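Local coordinates for protein N-acyl-D-glutamate deacylase (Bordetella bronchiseptica, PDB 3GIP) that catalyses the hydrolysis of N-acyl-D-glutamate to D-glutamate and a carboxylate, probably using bound zinc, as an amidohydrolase-superfamily deacylase, at residues K6-T12 with H45-W51; I11-W15 with R25-L29; P136-V140 with L456-A460. All blocks are in the same frame, centred on the assembly; numbering follows the deposited sequence.

Contact 1: residues K6-T12 with H45-W51; sequences KLDFKIT and HPARHAW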
loop_
_atom_site.group_PDB
_atom_site.type_symbol
_atom_site.label_atom_id
_atom_site.label_comp_id
_atom_site.label_asym_id
_atom_site.label_seq_id
_atom_site.Cartn_x
_atom_site.Cartn_y
_atom_site.Cartn_z
ATOM N N LYS A 6 -15.089 23.780 24.211
ATOM C CA LYS A 6 -15.913 23.093 23.226
ATOM C C LYS A 6 -15.108 22.162 22.324
ATOM O O LYS A 6 -14.012 22.503 21.875
ATOM C CB LYS A 6 -16.663 24.120 22.374
ATOM C CG LYS A 6 -17.747 23.531 21.490
ATOM C CD LYS A 6 -18.592 24.634 20.874
ATOM C CE LYS A 6 -19.754 24.067 20.078
ATOM N NZ LYS A 6 -20.639 25.149 19.558
ATOM N N LEU A 7 -15.664 20.981 22.070
ATOM C CA LEU A 7 -15.026 19.995 21.208
ATOM C C LEU A 7 -15.335 20.338 19.757
ATOM O O LEU A 7 -16.396 20.886 19.457
ATOM C CB LEU A 7 -15.563 18.593 21.510
ATOM C CG LEU A 7 -15.190 17.933 22.836
ATOM C CD1 LEU A 7 -16.012 16.666 23.023
ATOM C CD2 LEU A 7 -13.703 17.616 22.851
ATOM N N ASP A 8 -14.410 20.018 18.860
ATOM C CA ASP A 8 -14.625 20.289 17.446
ATOM C C ASP A 8 -15.486 19.192 16.840
ATOM O O ASP A 8 -16.238 19.428 15.891
ATOM C CB ASP A 8 -13.290 20.372 16.704
ATOM C CG ASP A 8 -12.491 21.598 17.088
ATOM O OD1 ASP A 8 -13.080 22.699 17.121
ATOM O OD2 ASP A 8 -11.277 21.470 17.349
ATOM N N PHE A 9 -15.381 17.994 17.405
ATOM C CA PHE A 9 -16.136 16.848 16.922
ATOM C C PHE A 9 -16.315 15.834 18.046
ATOM O O PHE A 9 -15.490 15.740 18.952
ATOM C CB PHE A 9 -15.372 16.181 15.771
ATOM C CG PHE A 9 -16.221 15.845 14.573
ATOM C CD1 PHE A 9 -15.987 16.470 13.352
ATOM C CD2 PHE A 9 -17.232 14.889 14.652
ATOM C CE1 PHE A 9 -16.744 16.153 12.225
ATOM C CE2 PHE A 9 -17.997 14.562 13.527
ATOM C CZ PHE A 9 -17.751 15.197 12.312
ATOM N N LYS A 10 -17.412 15.092 17.999
ATOM C CA LYS A 10 -17.645 14.047 18.981
ATOM C C LYS A 10 -18.431 12.946 18.287
ATOM O O LYS A 10 -19.327 13.216 17.489
ATOM C CB LYS A 10 -18.397 14.572 20.214
ATOM C CG LYS A 10 -19.876 14.869 20.040
ATOM C CD LYS A 10 -20.481 15.215 21.396
ATOM C CE LYS A 10 -21.978 15.472 21.319
ATOM N NZ LYS A 10 -22.551 15.756 22.670
ATOM N N ILE A 11 -18.051 11.705 18.566
ATOM C CA ILE A 11 -18.700 10.538 17.985
ATOM C C ILE A 11 -19.232 9.743 19.166
ATOM O O ILE A 11 -18.463 9.174 19.944
ATOM C CB ILE A 11 -17.690 9.699 17.188
ATOM C CG1 ILE A 11 -17.037 10.575 16.117
ATOM C CG2 ILE A 11 -18.390 8.501 16.560
ATOM C CD1 ILE A 11 -15.901 9.902 15.377
ATOM N N THR A 12 -20.552 9.699 19.293
ATOM C CA THR A 12 -21.175 9.036 20.427
ATOM C C THR A 12 -22.017 7.790 20.173
ATOM O O THR A 12 -22.425 7.508 19.045
ATOM C CB THR A 12 -22.058 10.040 21.185
ATOM O OG1 THR A 12 -22.697 9.382 22.285
ATOM C CG2 THR A 12 -23.117 10.613 20.252
ATOM N N HIS A 45 -21.479 16.782 26.471
ATOM C CA HIS A 45 -20.364 17.674 26.176
ATOM C C HIS A 45 -20.568 18.377 24.832
ATOM O O HIS A 45 -20.652 17.733 23.787
ATOM C CB HIS A 45 -19.052 16.879 26.167
ATOM C CG HIS A 45 -17.821 17.733 26.140
ATOM N ND1 HIS A 45 -16.554 17.211 26.297
ATOM C CD2 HIS A 45 -17.660 19.067 25.971
ATOM C CE1 HIS A 45 -15.667 18.188 26.227
ATOM N NE2 HIS A 45 -16.311 19.323 26.030
ATOM N N PRO A 46 -20.664 19.717 24.849
ATOM C CA PRO A 46 -20.859 20.501 23.625
ATOM C C PRO A 46 -19.786 20.238 22.568
ATOM O O PRO A 46 -18.615 20.045 22.894
ATOM C CB PRO A 46 -20.824 21.939 24.133
ATOM C CG PRO A 46 -21.422 21.815 25.500
ATOM C CD PRO A 46 -20.726 20.585 26.038
ATOM N N ALA A 47 -20.198 20.234 21.305
ATOM C CA ALA A 47 -19.284 20.005 20.192
ATOM C C ALA A 47 -19.794 20.703 18.935
ATOM O O ALA A 47 -21.003 20.834 18.734
ATOM C CB ALA A 47 -19.136 18.508 19.938
ATOM N N ARG A 48 -18.868 21.153 18.093
ATOM C CA ARG A 48 -19.226 21.835 16.854
ATOM C C ARG A 48 -19.890 20.871 15.876
ATOM O O ARG A 48 -20.824 21.236 15.161
ATOM C CB ARG A 48 -17.980 22.452 16.214
ATOM C CG ARG A 48 -17.355 23.567 17.039
ATOM C CD ARG A 48 -16.132 24.153 16.349
ATOM N NE ARG A 48 -15.620 25.327 17.050
ATOM C CZ ARG A 48 -15.127 25.311 18.285
ATOM N NH1 ARG A 48 -15.072 24.175 18.968
ATOM N NH2 ARG A 48 -14.691 26.435 18.838
ATOM N N HIS A 49 -19.394 19.638 15.848
ATOM C CA HIS A 49 -19.943 18.605 14.975
ATOM C C HIS A 49 -20.112 17.336 15.795
ATOM O O HIS A 49 -19.345 17.086 16.724
ATOM C CB HIS A 49 -19.002 18.318 13.804
ATOM C CG HIS A 49 -18.643 19.528 13.002
ATOM N ND1 HIS A 49 -17.628 20.388 13.364
ATOM C CD2 HIS A 49 -19.172 20.030 11.862
ATOM C CE1 HIS A 49 -17.546 21.365 12.479
ATOM N NE2 HIS A 49 -18.471 21.171 11.558
ATOM N N ALA A 50 -21.111 16.530 15.452
ATOM C CA ALA A 50 -21.343 15.296 16.184
ATOM C C ALA A 50 -21.935 14.199 15.315
ATOM O O ALA A 50 -22.795 14.453 14.470
ATOM C CB ALA A 50 -22.255 15.563 17.373
ATOM N N TRP A 51 -21.462 12.977 15.535
ATOM C CA TRP A 51 -21.945 11.811 14.803
ATOM C C TRP A 51 -22.523 10.794 15.777
ATOM O O TRP A 51 -21.984 10.588 16.868
ATOM C CB TRP A 51 -20.814 11.137 14.020
ATOM C CG TRP A 51 -20.404 11.824 12.757
ATOM C CD1 TRP A 51 -21.098 12.779 12.070
ATOM C CD2 TRP A 51 -19.221 11.559 11.991
ATOM N NE1 TRP A 51 -20.421 13.122 10.920
ATOM C CE2 TRP A 51 -19.267 12.388 10.850
ATOM C CE3 TRP A 51 -18.128 10.697 12.161
ATOM C CZ2 TRP A 51 -18.259 12.381 9.878
ATOM C CZ3 TRP A 51 -17.126 10.691 11.195
ATOM C CH2 TRP A 51 -17.202 11.529 10.068
#
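Asp8 O takes the ring N-H of His49: ND1 of His49 lies 3.0 Å from Asp8 O, which sits in the imidazole plane and is met almost straight on, with a C=O...donor angle of 168°. A weak bond from His49 N reaches the same oxygen. The ring bond helps hold the imidazole's rotation. The two segments run parallel. Arg48 N bonds to Leu7 O at 2.8 Å, and farther along Trp51 N meets Lys10 O and Thr12 N meets Trp51 O. Phe9, His49 and Trp51 form an aromatic cluster. His49 CB makes a CH-pi contact over the centre of the Phe9 ring, 3.5 Å from its centroid, while the two rings hardly overlap. The far edge of Phe9 meets the face of Trp51, Phe9 CZ to Trp51 CE2 3.5 Å, in a T-shaped pair with planes at 72°. Before the corner at Asp8, Leu7 CD1 lies over the His45 ring. The extended Lys10 chain passes the methyls of Ala47 and Ala50, and its NZ bonds to His45 O at 3.0 Å, from above the carbonyl plane; Leu42 O is a second acceptor. Asp8 OD1 and Arg48 NH1 are 3.1 Å apart, a salt bridge of charges alone, while Asp8 OD2 bonds to Asp33 N. Asp8 and Phe9 both face Val31, a classic beta bulge in the small mixed sheet outside the metal-binding barrel.

Contact 2: residues I11-W15 with R25-L29; sequences ITGGW and RRADL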
loop_
_atom_site.group_PDB
_atom_site.type_symbol
_atom_site.label_atom_id
_atom_site.label_comp_id
_atom_site.label_asym_id
_atom_site.label_seq_id
_atom_site.Cartn_x
_atom_site.Cartn_y
_atom_site.Cartn_z
ATOM N N ILE A 11 -18.051 11.705 18.566
ATOM C CA ILE A 11 -18.700 10.538 17.985
ATOM C C ILE A 11 -19.232 9.743 19.166
ATOM O O ILE A 11 -18.463 9.174 19.944
ATOM C CB ILE A 11 -17.690 9.699 17.188
ATOM C CG1 ILE A 11 -17.037 10.575 16.117
ATOM C CG2 ILE A 11 -18.390 8.501 16.560
ATOM C CD1 ILE A 11 -15.901 9.902 15.377
ATOM N N THR A 12 -20.552 9.699 19.293
ATOM C CA THR A 12 -21.175 9.036 20.427
ATOM C C THR A 12 -22.017 7.790 20.173
ATOM O O THR A 12 -22.425 7.508 19.045
ATOM C CB THR A 12 -22.058 10.040 21.185
ATOM O OG1 THR A 12 -22.697 9.382 22.285
ATOM C CG2 THR A 12 -23.117 10.613 20.252
ATOM N N GLY A 13 -22.267 7.055 21.254
ATOM C CA GLY A 13 -23.092 5.860 21.202
ATOM C C GLY A 13 -22.517 4.598 20.589
ATOM O O GLY A 13 -23.172 3.554 20.607
ATOM N N GLY A 14 -21.301 4.674 20.063
ATOM C CA GLY A 14 -20.714 3.501 19.442
ATOM C C GLY A 14 -19.784 2.688 20.321
ATOM O O GLY A 14 -19.629 2.959 21.515
ATOM N N TRP A 15 -19.179 1.669 19.718
ATOM C CA TRP A 15 -18.238 0.802 20.406
ATOM C C TRP A 15 -16.849 1.067 19.855
ATOM O O TRP A 15 -16.620 1.010 18.646
ATOM C CB TRP A 15 -18.612 -0.669 20.213
ATOM C CG TRP A 15 -19.810 -1.071 21.011
ATOM C CD1 TRP A 15 -21.116 -0.778 20.737
ATOM C CD2 TRP A 15 -19.810 -1.790 22.250
ATOM N NE1 TRP A 15 -21.930 -1.268 21.733
ATOM C CE2 TRP A 15 -21.155 -1.893 22.673
ATOM C CE3 TRP A 15 -18.805 -2.356 23.046
ATOM C CZ2 TRP A 15 -21.520 -2.541 23.858
ATOM C CZ3 TRP A 15 -19.170 -3.000 24.229
ATOM C CH2 TRP A 15 -20.518 -3.087 24.620
ATOM N N ARG A 25 -15.123 -1.560 23.403
ATOM C CA ARG A 25 -15.780 -1.000 24.577
ATOM C C ARG A 25 -16.724 0.147 24.243
ATOM O O ARG A 25 -16.469 0.930 23.327
ATOM C CB ARG A 25 -14.731 -0.538 25.596
ATOM C CG ARG A 25 -13.699 0.452 25.071
ATOM C CD ARG A 25 -12.541 0.565 26.060
ATOM N NE ARG A 25 -11.436 1.390 25.577
ATOM C CZ ARG A 25 -11.493 2.708 25.430
ATOM N NH1 ARG A 25 -12.608 3.360 25.726
ATOM N NH2 ARG A 25 -10.432 3.377 25.002
ATOM N N ARG A 26 -17.819 0.233 24.992
ATOM C CA ARG A 26 -18.808 1.285 24.791
ATOM C C ARG A 26 -18.273 2.603 25.340
ATOM O O ARG A 26 -18.142 2.770 26.554
ATOM C CB ARG A 26 -20.114 0.916 25.500
ATOM C CG ARG A 26 -21.121 2.055 25.587
ATOM C CD ARG A 26 -21.754 2.382 24.241
ATOM N NE ARG A 26 -22.457 3.662 24.290
ATOM C CZ ARG A 26 -21.862 4.845 24.168
ATOM N NH1 ARG A 26 -20.552 4.914 23.979
ATOM N NH2 ARG A 26 -22.574 5.961 24.254
ATOM N N ALA A 27 -17.962 3.535 24.443
ATOM C CA ALA A 27 -17.434 4.835 24.842
ATOM C C ALA A 27 -17.547 5.846 23.704
ATOM O O ALA A 27 -17.661 5.467 22.537
ATOM C CB ALA A 27 -15.974 4.692 25.263
ATOM N N ASP A 28 -17.524 7.132 24.049
ATOM C CA ASP A 28 -17.609 8.192 23.050
ATOM C C ASP A 28 -16.216 8.752 22.779
ATOM O O ASP A 28 -15.331 8.681 23.633
ATOM C CB ASP A 28 -18.523 9.327 23.527
ATOM C CG ASP A 28 -19.899 8.841 23.932
ATOM O OD1 ASP A 28 -20.383 7.856 23.339
ATOM O OD2 ASP A 28 -20.509 9.453 24.837
ATOM N N LEU A 29 -16.025 9.312 21.591
ATOM C CA LEU A 29 -14.739 9.878 21.211
ATOM C C LEU A 29 -14.873 11.378 20.979
ATOM O O LEU A 29 -15.771 11.824 20.262
ATOM C CB LEU A 29 -14.228 9.210 19.932
ATOM C CG LEU A 29 -12.845 9.615 19.415
ATOM C CD1 LEU A 29 -11.769 8.915 20.224
ATOM C CD2 LEU A 29 -12.721 9.224 17.952
HETATM O O HOH W 1 -18.855 6.376 20.097
#
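This contact holds two short antiparallel pairings, the first between the two inner strands of the small four-stranded sheet that accompanies the barrel. There Ile11 and Leu29 form a hydrogen-bonded pair: Ile11 N to Leu29 O is 2.8 Å, and Leu29 N returns the bond to Ile11 O. Their side chains run alongside each other, and Ile11 CD1 meets Leu29 CD2 at 4.1 Å. Strand 35-40 covers Leu29 with Ile36 and Ile39. The chain then passes to the next sheet, where strands 15-16 and 25-26 pair beside strand 57-64. Here Trp15 faces Arg26 as a non-hydrogen-bonded pair, and the register differs by one. A water bridges the gap between the pairings. It donates to Ile11 O and to Ala27 O and accepts from Gly14 N. Ala27 N makes a weak bond to Gly14 O. Gly13 turns the chain with a positive phi of 75°. The indole of Trp15 lies across the start of Arg26: CB of Arg26 sits 3.9 Å from the centroid of the six-membered ring, almost on its normal. Arg26 then bends at chi2 (72°), which brings its guanidinium back over Gly13, with CA of Gly13 beneath one face. Buried Asp28 OD1 accepts three bonds, of which the one from Gly13 N crosses the contact. Arg26 NH1 and NH2 both grip it end-on, each at 3.0 Å, in a salt bridge, and Thr12 OG1 adds a weak bond. These donors probably stabilise the carboxylate charge. OD2 of Asp28 bonds to Leu42 N, and Gly13 N reaches Asp28 OD1 at 2.9 Å from above the carboxylate plane.

Contact 3: residues P136-V140 with L456-A460; sequences PMINV and LVNGA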
loop_
_atom_site.group_PDB
_atom_site.type_symbol
_atom_site.label_atom_id
_atom_site.label_comp_id
_atom_site.label_asym_id
_atom_site.label_seq_id
_atom_site.Cartn_x
_atom_site.Cartn_y
_atom_site.Cartn_z
ATOM N N PRO A 136 -3.043 16.870 0.770
ATOM C CA PRO A 136 -3.723 15.651 0.320
ATOM C C PRO A 136 -4.991 15.384 1.124
ATOM O O PRO A 136 -5.129 15.860 2.248
ATOM C CB PRO A 136 -2.662 14.576 0.530
ATOM C CG PRO A 136 -1.962 15.056 1.774
ATOM C CD PRO A 136 -1.802 16.542 1.497
ATOM N N MET A 137 -5.914 14.624 0.543
ATOM C CA MET A 137 -7.170 14.300 1.212
ATOM C C MET A 137 -6.922 13.460 2.461
ATOM O O MET A 137 -7.633 13.584 3.461
ATOM C CB MET A 137 -8.092 13.529 0.263
ATOM C CG MET A 137 -9.485 13.288 0.824
ATOM S SD MET A 137 -10.408 14.823 1.059
ATOM C CE MET A 137 -11.039 15.084 -0.611
ATOM N N ILE A 138 -5.920 12.594 2.385
ATOM C CA ILE A 138 -5.555 11.729 3.501
ATOM C C ILE A 138 -4.073 11.925 3.806
ATOM O O ILE A 138 -3.369 12.621 3.071
ATOM C CB ILE A 138 -5.816 10.232 3.176
ATOM C CG1 ILE A 138 -4.932 9.774 2.013
ATOM C CG2 ILE A 138 -7.285 10.026 2.830
ATOM C CD1 ILE A 138 -5.023 8.271 1.731
ATOM N N ASN A 139 -3.595 11.318 4.888
ATOM C CA ASN A 139 -2.189 11.456 5.253
ATOM C C ASN A 139 -1.313 10.680 4.288
ATOM O O ASN A 139 -1.710 9.628 3.774
ATOM C CB ASN A 139 -1.957 10.968 6.681
ATOM C CG ASN A 139 -2.811 11.704 7.683
ATOM O OD1 ASN A 139 -3.618 11.099 8.393
ATOM N ND2 ASN A 139 -2.649 13.021 7.744
ATOM N N VAL A 140 -0.115 11.202 4.046
ATOM C CA VAL A 140 0.812 10.573 3.120
ATOM C C VAL A 140 2.220 10.374 3.661
ATOM O O VAL A 140 2.873 11.323 4.099
ATOM C CB VAL A 140 0.928 11.403 1.821
ATOM C CG1 VAL A 140 1.865 10.711 0.840
ATOM C CG2 VAL A 140 -0.450 11.601 1.210
ATOM N N LEU A 456 -12.725 10.541 9.473
ATOM C CA LEU A 456 -12.092 11.791 9.860
ATOM C C LEU A 456 -10.597 11.648 9.627
ATOM O O LEU A 456 -10.011 10.599 9.905
ATOM C CB LEU A 456 -12.317 12.097 11.345
ATOM C CG LEU A 456 -13.733 12.288 11.887
ATOM C CD1 LEU A 456 -13.653 12.568 13.387
ATOM C CD2 LEU A 456 -14.419 13.437 11.166
ATOM N N VAL A 457 -9.991 12.697 9.090
ATOM C CA VAL A 457 -8.556 12.733 8.865
ATOM C C VAL A 457 -8.120 13.945 9.674
ATOM O O VAL A 457 -8.543 15.067 9.395
ATOM C CB VAL A 457 -8.207 12.941 7.376
ATOM C CG1 VAL A 457 -6.723 13.241 7.223
ATOM C CG2 VAL A 457 -8.565 11.688 6.583
ATOM N N ASN A 458 -7.307 13.711 10.697
ATOM C CA ASN A 458 -6.842 14.791 11.559
ATOM C C ASN A 458 -8.020 15.617 12.077
ATOM O O ASN A 458 -7.969 16.850 12.128
ATOM C CB ASN A 458 -5.846 15.667 10.799
ATOM C CG ASN A 458 -4.604 14.899 10.391
ATOM O OD1 ASN A 458 -4.160 14.970 9.246
ATOM N ND2 ASN A 458 -4.033 14.159 11.335
ATOM N N GLY A 459 -9.085 14.915 12.453
ATOM C CA GLY A 459 -10.267 15.559 12.996
ATOM C C GLY A 459 -11.256 16.162 12.015
ATOM O O GLY A 459 -12.333 16.606 12.420
ATOM N N ALA A 460 -10.909 16.186 10.733
ATOM C CA ALA A 460 -11.799 16.758 9.726
ATOM C C ALA A 460 -12.481 15.679 8.893
ATOM O O ALA A 460 -11.850 14.709 8.478
ATOM C CB ALA A 460 -11.018 17.697 8.820
#
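Val457 fills the centre of this buried contact with its two methyls. CG2 of Val457 lies 3.8 Å from Met137 O and 4.3 Å from CG2 of Ile138. CG1 of Val457 approaches CA of Ile138 at 4.2 Å. Val457 points at the segment 136-140; with chi1 at 169°, CG1 falls toward Asn139 and CG2 toward Met137 O and the Ile138 side chain. The approach is loose, with 162 Å² buried in all and the nearest CA atoms, of Ile138 and Val457, 6.2 Å apart. No backbone bond joins the two segments. Beside the valine, the amides of Asn139 and Asn458 reach toward each other from the two segments, with their planes 60° apart.

The next shell sets these groups in place. Val457 to Ala460 form a type I' beta turn, defined by the bond from Ala460 N to Val457 O at 2.9 Å. The return bond, from Val457 N to Ala460 O at 2.8 Å, makes it a two-residue beta hairpin. Asn458 and Gly459 occupy the two central positions, both with positive phi. Asp427 OD1 accepts from Asn458 N and anchors the turn from outside. On the other side, Asn139 starts strand 139-145 and is bonded through its backbone to Thr88 and Val90 of strand 87-92. Val457 also touches Thr88 and Val462, and Thr83 of helix 80-83 packs on Met137 and Ile138.

The contact thus joins the start of a barrel strand to the hairpin of strands 452-457 and 460-463. No hydrogen bond across it is clear; the one polar approach is between the amides of Asn139 and Asn458, and the rest is mostly apolar. Methyls of Val457 lie against Met137 O. That oxygen is buried without a polar partner in the model, and methyls can offer it no hydrogen bond.

From the N terminus, strand 7-12 is used twice. Contact 2 closes the short loop between residues 15 and 25, bringing strands 25-26 and 28-32 back antiparallel. Contact 1 closes the longer loop from 12 to 45 and sets strand 50-52 parallel on the other flank. The loop of contact 2 therefore nests within that of contact 1, and the two share Ile11 and Thr12. Contact 3 follows in series and spans over 300 residues, tying strand 139-145 of the barrel to the late hairpin around 457-460. Leu456 of that hairpin packs on Phe9, Ile11 and Trp51, linking the N-terminal sheet to contact 3.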